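Local coordinates for synaptonemal complex protein 2 (Mus musculus, PDB 5IWZ) that is a major component of the axial and lateral elements of meiotic synaptonemal complexes, where it is required for SYCP3 insertion and for normal chromosome synapsis and fertility, at residues V125-M128 with I129-L132; Q172-A175 with L176-M179; G90-T93 with M94-Q97. All blocks are in the same frame, centred on the assembly; numbering follows the deposited sequence.

Contact 1. Residues V125-M128 with I129-L132; sequences VMNM and IEDL
Asp131 N donates to Asn127 O at 2.8 Å, one of four successive i to i+4 backbone bonds that carry this piece of α-helix. Leu132 N reaches Met128 O at 2.9 Å with a more bent N-H...O angle of 149°, while Ile129 bonds to Val125 and Glu130 to Met126 more straightly. The Asp131 carboxylate folds back over the same turn: with CG beside its own backbone N (chi1 -66°), OD2 stands 3.0 Å from Asn127 O. Both atoms are acceptors, so nothing binds them to each other; OD2 instead takes part in a hydrogen bond with Ser70 OG, which anchors the carboxylate to helix 66-79. On the same turn, the Asn127 amide and the Glu130 carboxylate are turned 66° apart and come no closer than 4.2 Å, from OD1 to OE1.

Apolar contact is light. Met126, bent at chi2 and chi3, brings its methyl CE across to Glu130 CB, 4.1 Å away. On another side, Met128 CE meets Ile129 CD1 at 4.1 Å, methyl against methyl. The helix, part of the armadillo-repeat-like domain, is wrapped by its neighbours: Val125 and Ile129 pack on helix 111-115, Met128 on helix 66-79, Leu132 on Met103 and Phe107 of helix 99-108, and Met126 on Cys170 of helix 169-185.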
loop_
_atom_site.group_PDB
_atom_site.type_symbol
_atom_site.label_atom_id
_atom_site.label_comp_id
_atom_site.label_asym_id
_atom_site.label_seq_id
_atom_site.Cartn_x
_atom_site.Cartn_y
_atom_site.Cartn_z
ATOM N N VAL A 125 -4.291 10.261 -7.211
ATOM C CA VAL A 125 -2.948 9.705 -7.379
ATOM C C VAL A 125 -2.846 8.346 -6.709
ATOM O O VAL A 125 -2.220 7.420 -7.237
ATOM C CB VAL A 125 -1.886 10.669 -6.821
ATOM C CG1 VAL A 125 -0.528 9.968 -6.745
ATOM C CG2 VAL A 125 -1.807 11.917 -7.665
ATOM N N MET A 126 -3.448 8.214 -5.529
ATOM C CA MET A 126 -3.470 6.934 -4.832
ATOM C C MET A 126 -4.095 5.852 -5.702
ATOM O O MET A 126 -3.534 4.761 -5.859
ATOM C CB MET A 126 -4.244 7.087 -3.520
ATOM C CG MET A 126 -4.489 5.797 -2.766
ATOM S SD MET A 126 -2.965 5.088 -2.110
ATOM C CE MET A 126 -2.810 3.622 -3.114
ATOM N N ASN A 127 -5.265 6.142 -6.272
ATOM C CA ASN A 127 -5.945 5.172 -7.124
ATOM C C ASN A 127 -5.131 4.877 -8.381
ATOM O O ASN A 127 -5.095 3.737 -8.847
ATOM C CB ASN A 127 -7.330 5.692 -7.507
ATOM C CG ASN A 127 -8.227 5.950 -6.296
ATOM O OD1 ASN A 127 -8.087 5.307 -5.252
ATOM N ND2 ASN A 127 -9.156 6.896 -6.439
ATOM N N MET A 128 -4.471 5.892 -8.937
ATOM C CA MET A 128 -3.722 5.700 -10.180
ATOM C C MET A 128 -2.587 4.714 -9.975
ATOM O O MET A 128 -2.388 3.798 -10.783
ATOM C CB MET A 128 -3.182 7.038 -10.692
ATOM C CG MET A 128 -2.390 6.904 -12.018
ATOM S SD MET A 128 -1.538 8.419 -12.482
ATOM C CE MET A 128 0.035 8.280 -11.630
ATOM N N ILE A 129 -1.844 4.872 -8.874
ATOM C CA ILE A 129 -0.726 3.978 -8.582
ATOM C C ILE A 129 -1.231 2.579 -8.248
ATOM O O ILE A 129 -0.607 1.568 -8.597
ATOM C CB ILE A 129 0.114 4.572 -7.431
ATOM C CG1 ILE A 129 0.909 5.778 -7.930
ATOM C CG2 ILE A 129 1.015 3.520 -6.808
ATOM C CD1 ILE A 129 1.754 5.467 -9.155
ATOM N N GLU A 130 -2.341 2.496 -7.518
ATOM C CA GLU A 130 -2.948 1.198 -7.264
ATOM C C GLU A 130 -3.355 0.526 -8.572
ATOM O O GLU A 130 -3.111 -0.674 -8.771
ATOM C CB GLU A 130 -4.147 1.389 -6.340
ATOM C CG GLU A 130 -4.762 0.130 -5.814
ATOM C CD GLU A 130 -6.062 0.424 -5.087
ATOM O OE1 GLU A 130 -6.267 1.598 -4.664
ATOM O OE2 GLU A 130 -6.878 -0.518 -4.955
ATOM N N ASP A 131 -3.955 1.295 -9.494
ATOM C CA ASP A 131 -4.300 0.746 -10.808
ATOM C C ASP A 131 -3.062 0.287 -11.568
ATOM O O ASP A 131 -3.098 -0.725 -12.287
ATOM C CB ASP A 131 -5.053 1.792 -11.630
ATOM C CG ASP A 131 -6.414 2.127 -11.041
ATOM O OD1 ASP A 131 -7.010 1.239 -10.379
ATOM O OD2 ASP A 131 -6.868 3.280 -11.224
ATOM N N LEU A 132 -1.967 1.036 -11.454
ATOM C CA LEU A 132 -0.730 0.634 -12.123
ATOM C C LEU A 132 -0.217 -0.697 -11.570
ATOM O O LEU A 132 0.122 -1.614 -12.332
ATOM C CB LEU A 132 0.314 1.736 -11.967
ATOM C CG LEU A 132 1.657 1.533 -12.677
ATOM C CD1 LEU A 132 1.528 1.794 -14.154
ATOM C CD2 LEU A 132 2.696 2.448 -12.096
#

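Contact 2. Residues Q172-A175 with L176-M179; sequences QQEA and LKKM
The Glu174 carboxylate is gripped at one oxygen by Lys178 NZ, which approaches OE2 at 2.8 Å on its syn side and 20° out of the carboxylate plane. The other oxygen, OE1, has the aliphatic CE of Lys177 at 3.8 Å, and the ammonium of that lysine stays beyond salt-bridge range, 4.3 Å from NZ to OE1. Both lysines come from the same side of the carboxylate plane, Lys178 NZ close to the plane and Lys177 CE obliquely above OE1. Over the opposite face lies Glu130 CG of helix 123-141, 3.5 Å from Glu174 OE2, with Met126 CE on that same side, nearer Glu174 CB. Glu174 bends at chi2 (63°), which curls its carboxylate along the helix toward the following turn. Lys178 curves to meet it, bending at chi2 and chi4, so that CE also lies 3.4 Å from OE2.

This is an i to i+4 salt bridge on helix 169-185 of the armadillo-repeat-like domain, whose packed helices are consistent with an armadillo-like solenoid. Lys178 NZ also has a long, weak ion pair with Asp134 of helix 123-141. Alanine in place of Lys178 would probably leave the carboxylate of the buried Glu174 without its salt-bridge mate and freer to turn.

The i to i+4 backbone bonds continue through the segment, from Leu176 N to Gln172 O at 2.8 Å through Met179 N to Ala175 O at 2.9 Å. Away from the salt bridge, Ala175 packs on Phe133 of helix 123-141 and on Ile158 and Leu161 of helix 144-163, while the Gln172 amide donates through NE2 to Leu161 O.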
loop_
_atom_site.group_PDB
_atom_site.type_symbol
_atom_site.label_atom_id
_atom_site.label_comp_id
_atom_site.label_asym_id
_atom_site.label_seq_id
_atom_site.Cartn_x
_atom_site.Cartn_y
_atom_site.Cartn_z
ATOM N N GLN A 172 3.251 4.466 -0.392
ATOM C CA GLN A 172 4.243 3.493 0.042
ATOM C C GLN A 172 3.574 2.223 0.540
ATOM O O GLN A 172 4.034 1.122 0.226
ATOM C CB GLN A 172 5.148 4.104 1.111
ATOM C CG GLN A 172 5.907 5.320 0.606
ATOM C CD GLN A 172 6.613 6.058 1.712
ATOM O OE1 GLN A 172 6.118 6.121 2.828
ATOM N NE2 GLN A 172 7.778 6.630 1.407
ATOM N N GLN A 173 2.470 2.349 1.294
ATOM C CA GLN A 173 1.796 1.155 1.811
ATOM C C GLN A 173 1.285 0.278 0.673
ATOM O O GLN A 173 1.381 -0.956 0.727
ATOM C CB GLN A 173 0.642 1.547 2.750
ATOM C CG GLN A 173 1.091 2.101 4.095
ATOM C CD GLN A 173 -0.061 2.669 4.952
ATOM O OE1 GLN A 173 -1.206 2.796 4.492
ATOM N NE2 GLN A 173 0.251 3.009 6.209
ATOM N N GLU A 174 0.716 0.904 -0.360
ATOM C CA GLU A 174 0.220 0.161 -1.513
ATOM C C GLU A 174 1.360 -0.543 -2.251
ATOM O O GLU A 174 1.248 -1.722 -2.615
ATOM C CB GLU A 174 -0.532 1.128 -2.438
ATOM C CG GLU A 174 -0.822 0.596 -3.831
ATOM C CD GLU A 174 -1.737 -0.608 -3.802
ATOM O OE1 GLU A 174 -2.416 -0.824 -2.765
ATOM O OE2 GLU A 174 -1.765 -1.355 -4.811
ATOM N N ALA A 175 2.472 0.162 -2.472
ATOM C CA ALA A 175 3.590 -0.432 -3.202
ATOM C C ALA A 175 4.254 -1.542 -2.394
ATOM O O ALA A 175 4.571 -2.613 -2.931
ATOM C CB ALA A 175 4.616 0.638 -3.555
ATOM N N LEU A 176 4.486 -1.291 -1.103
ATOM C CA LEU A 176 5.144 -2.274 -0.258
ATOM C C LEU A 176 4.337 -3.568 -0.185
ATOM O O LEU A 176 4.901 -4.667 -0.191
ATOM C CB LEU A 176 5.365 -1.672 1.131
ATOM C CG LEU A 176 6.038 -2.510 2.207
ATOM C CD1 LEU A 176 7.324 -3.042 1.638
ATOM C CD2 LEU A 176 6.303 -1.654 3.465
ATOM N N LYS A 177 3.013 -3.465 -0.155
ATOM C CA LYS A 177 2.202 -4.672 -0.045
ATOM C C LYS A 177 2.190 -5.452 -1.355
ATOM O O LYS A 177 2.204 -6.691 -1.346
ATOM C CB LYS A 177 0.794 -4.295 0.409
ATOM C CG LYS A 177 -0.323 -5.106 -0.170
ATOM C CD LYS A 177 -1.666 -4.632 0.408
ATOM C CE LYS A 177 -1.852 -3.133 0.193
ATOM N NZ LYS A 177 -2.759 -2.491 1.193
ATOM N N LYS A 178 2.177 -4.750 -2.491
ATOM C CA LYS A 178 2.328 -5.435 -3.769
ATOM C C LYS A 178 3.686 -6.114 -3.863
ATOM O O LYS A 178 3.802 -7.204 -4.432
ATOM C CB LYS A 178 2.131 -4.448 -4.920
ATOM C CG LYS A 178 0.705 -3.953 -5.091
ATOM C CD LYS A 178 -0.160 -5.031 -5.716
ATOM C CE LYS A 178 -1.508 -4.491 -6.166
ATOM N NZ LYS A 178 -2.357 -4.048 -5.017
ATOM N N MET A 179 4.733 -5.490 -3.309
ATOM C CA MET A 179 6.050 -6.122 -3.359
ATOM C C MET A 179 6.092 -7.407 -2.536
ATOM O O MET A 179 6.658 -8.418 -2.979
ATOM C CB MET A 179 7.137 -5.159 -2.883
ATOM C CG MET A 179 8.493 -5.868 -2.732
ATOM S SD MET A 179 9.910 -4.791 -2.480
ATOM C CE MET A 179 9.710 -4.341 -0.762
#

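Contact 3. Residues G90-T93 with M94-Q97; sequences GLQT and MIKQ
Gln92 lays its amide oxygen against the end of Ile95, OE1 standing 3.5 Å from the methyl CD1, and the two side chains slant across each other. The contact lies on the short helix 90-97 of the armadillo-repeat-like domain, which follows directly on strand 88-89; Gly90 is still tied by backbone hydrogen bonding to Ile83 of strand 83-85. A sharp bend at chi2 (-62°) swings the Gln92 amide back over the helix, where OE1 is also held by a hydrogen bond with Ser143 OG.

On the buried side Leu91 meets two residues of the next turn. Its CD1 lies 4.3 Å from Met94 CE, and its CG lies 4.4 Å from Ile95 CD1, a loose apolar cluster that is carried into the fold by Val138 and Ile139 of helix 123-141, Ile142 and Leu99. Met94 also reaches Phe49 of helix 49-63.

Backbone bonds run from Met94 N to Gly90 O onward and remain fairly straight until the last, where Gln97 N to Thr93 O closes to 2.8 Å but bends to 132°. Gln97 N also has a weak bond to Met94 O. Thr93 and Gln97 lie side by side and point the same way. Thr93 has chi1 -53°, which leaves its hydroxyl beside the backbone N and its methyl CG2 near Gln97 OE1; OG1 bonds to Ala89 O, and Gln97 NE2 in turn donates to Lys47 O. The aliphatic part of Lys96 passes the threonine as well, CE coming within 3.9 Å of Thr93 CG2.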
loop_
_atom_site.group_PDB
_atom_site.type_symbol
_atom_site.label_atom_id
_atom_site.label_comp_id
_atom_site.label_asym_id
_atom_site.label_seq_id
_atom_site.Cartn_x
_atom_site.Cartn_y
_atom_site.Cartn_z
ATOM N N GLY A 90 -2.616 -11.772 -26.531
ATOM C CA GLY A 90 -2.261 -10.363 -26.577
ATOM C C GLY A 90 -1.319 -9.952 -25.461
ATOM O O GLY A 90 -0.362 -9.212 -25.691
ATOM N N LEU A 91 -1.574 -10.416 -24.236
ATOM C CA LEU A 91 -0.716 -9.989 -23.140
ATOM C C LEU A 91 0.704 -10.500 -23.343
ATOM O O LEU A 91 1.674 -9.758 -23.141
ATOM C CB LEU A 91 -1.295 -10.448 -21.797
ATOM C CG LEU A 91 -0.691 -9.804 -20.547
ATOM C CD1 LEU A 91 -0.735 -8.287 -20.646
ATOM C CD2 LEU A 91 -1.393 -10.269 -19.281
ATOM N N GLN A 92 0.844 -11.747 -23.797
ATOM C CA GLN A 92 2.177 -12.317 -23.977
ATOM C C GLN A 92 2.915 -11.657 -25.131
ATOM O O GLN A 92 4.139 -11.482 -25.072
ATOM C CB GLN A 92 2.086 -13.826 -24.188
ATOM C CG GLN A 92 2.397 -14.617 -22.934
ATOM C CD GLN A 92 3.824 -14.390 -22.439
ATOM O OE1 GLN A 92 4.056 -14.178 -21.247
ATOM N NE2 GLN A 92 4.785 -14.437 -23.356
ATOM N N THR A 93 2.193 -11.279 -26.184
ATOM C CA THR A 93 2.814 -10.524 -27.268
ATOM C C THR A 93 3.299 -9.160 -26.792
ATOM O O THR A 93 4.378 -8.702 -27.183
ATOM C CB THR A 93 1.832 -10.362 -28.423
ATOM O OG1 THR A 93 1.334 -11.650 -28.793
ATOM C CG2 THR A 93 2.527 -9.728 -29.616
ATOM N N MET A 94 2.515 -8.484 -25.957
ATOM C CA MET A 94 2.963 -7.187 -25.464
ATOM C C MET A 94 4.151 -7.344 -24.526
ATOM O O MET A 94 5.062 -6.507 -24.534
ATOM C CB MET A 94 1.805 -6.443 -24.789
ATOM C CG MET A 94 0.802 -5.925 -25.809
ATOM S SD MET A 94 -0.410 -4.755 -25.135
ATOM C CE MET A 94 -1.377 -5.830 -24.095
ATOM N N ILE A 95 4.165 -8.410 -23.720
ATOM C CA ILE A 95 5.337 -8.701 -22.898
ATOM C C ILE A 95 6.554 -8.894 -23.784
ATOM O O ILE A 95 7.626 -8.340 -23.515
ATOM C CB ILE A 95 5.096 -9.933 -22.008
ATOM C CG1 ILE A 95 4.094 -9.618 -20.912
ATOM C CG2 ILE A 95 6.389 -10.411 -21.387
ATOM C CD1 ILE A 95 3.603 -10.859 -20.239
ATOM N N LYS A 96 6.393 -9.643 -24.880
ATOM C CA LYS A 96 7.495 -9.835 -25.812
ATOM C C LYS A 96 7.861 -8.547 -26.548
ATOM O O LYS A 96 9.007 -8.410 -27.002
ATOM C CB LYS A 96 7.157 -10.958 -26.806
ATOM C CG LYS A 96 6.516 -10.506 -28.114
ATOM C CD LYS A 96 6.576 -11.574 -29.216
ATOM C CE LYS A 96 6.063 -11.023 -30.560
ATOM N NZ LYS A 96 6.847 -9.836 -31.028
ATOM N N GLN A 97 6.933 -7.596 -26.663
ATOM C CA GLN A 97 7.231 -6.301 -27.268
ATOM C C GLN A 97 7.832 -5.317 -26.269
ATOM O O GLN A 97 8.221 -4.214 -26.666
ATOM C CB GLN A 97 5.965 -5.698 -27.891
ATOM C CG GLN A 97 5.479 -6.393 -29.147
ATOM C CD GLN A 97 4.186 -5.791 -29.681
ATOM O OE1 GLN A 97 3.108 -6.024 -29.128
ATOM N NE2 GLN A 97 4.288 -5.012 -30.761
#

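Overall arrangement
All three contacts are short helical pieces of about two turns within the armadillo-repeat-like domain. Contacts 1 and 2 lie on helices 123-141 and 169-185, their centres about 11 Å apart, and touch directly: Met126 CE packs against Glu174 CB at 3.4 Å. Contact 3 sits farther out, about 27 Å from the centre of the chain against 10 and 4 Å, and touches neither, although its apolar side leans on a later part of the same helix 123-141. Contact 2 carries the salt bridge; contact 1, partly buried, combines an anchored aspartate with methionine packing; contact 3 rests on apolar contacts and on polar side chains bonded outside its segments. Contacts 2 and 3 are largely buried with one exposed lysine each, Lys177 and Lys96.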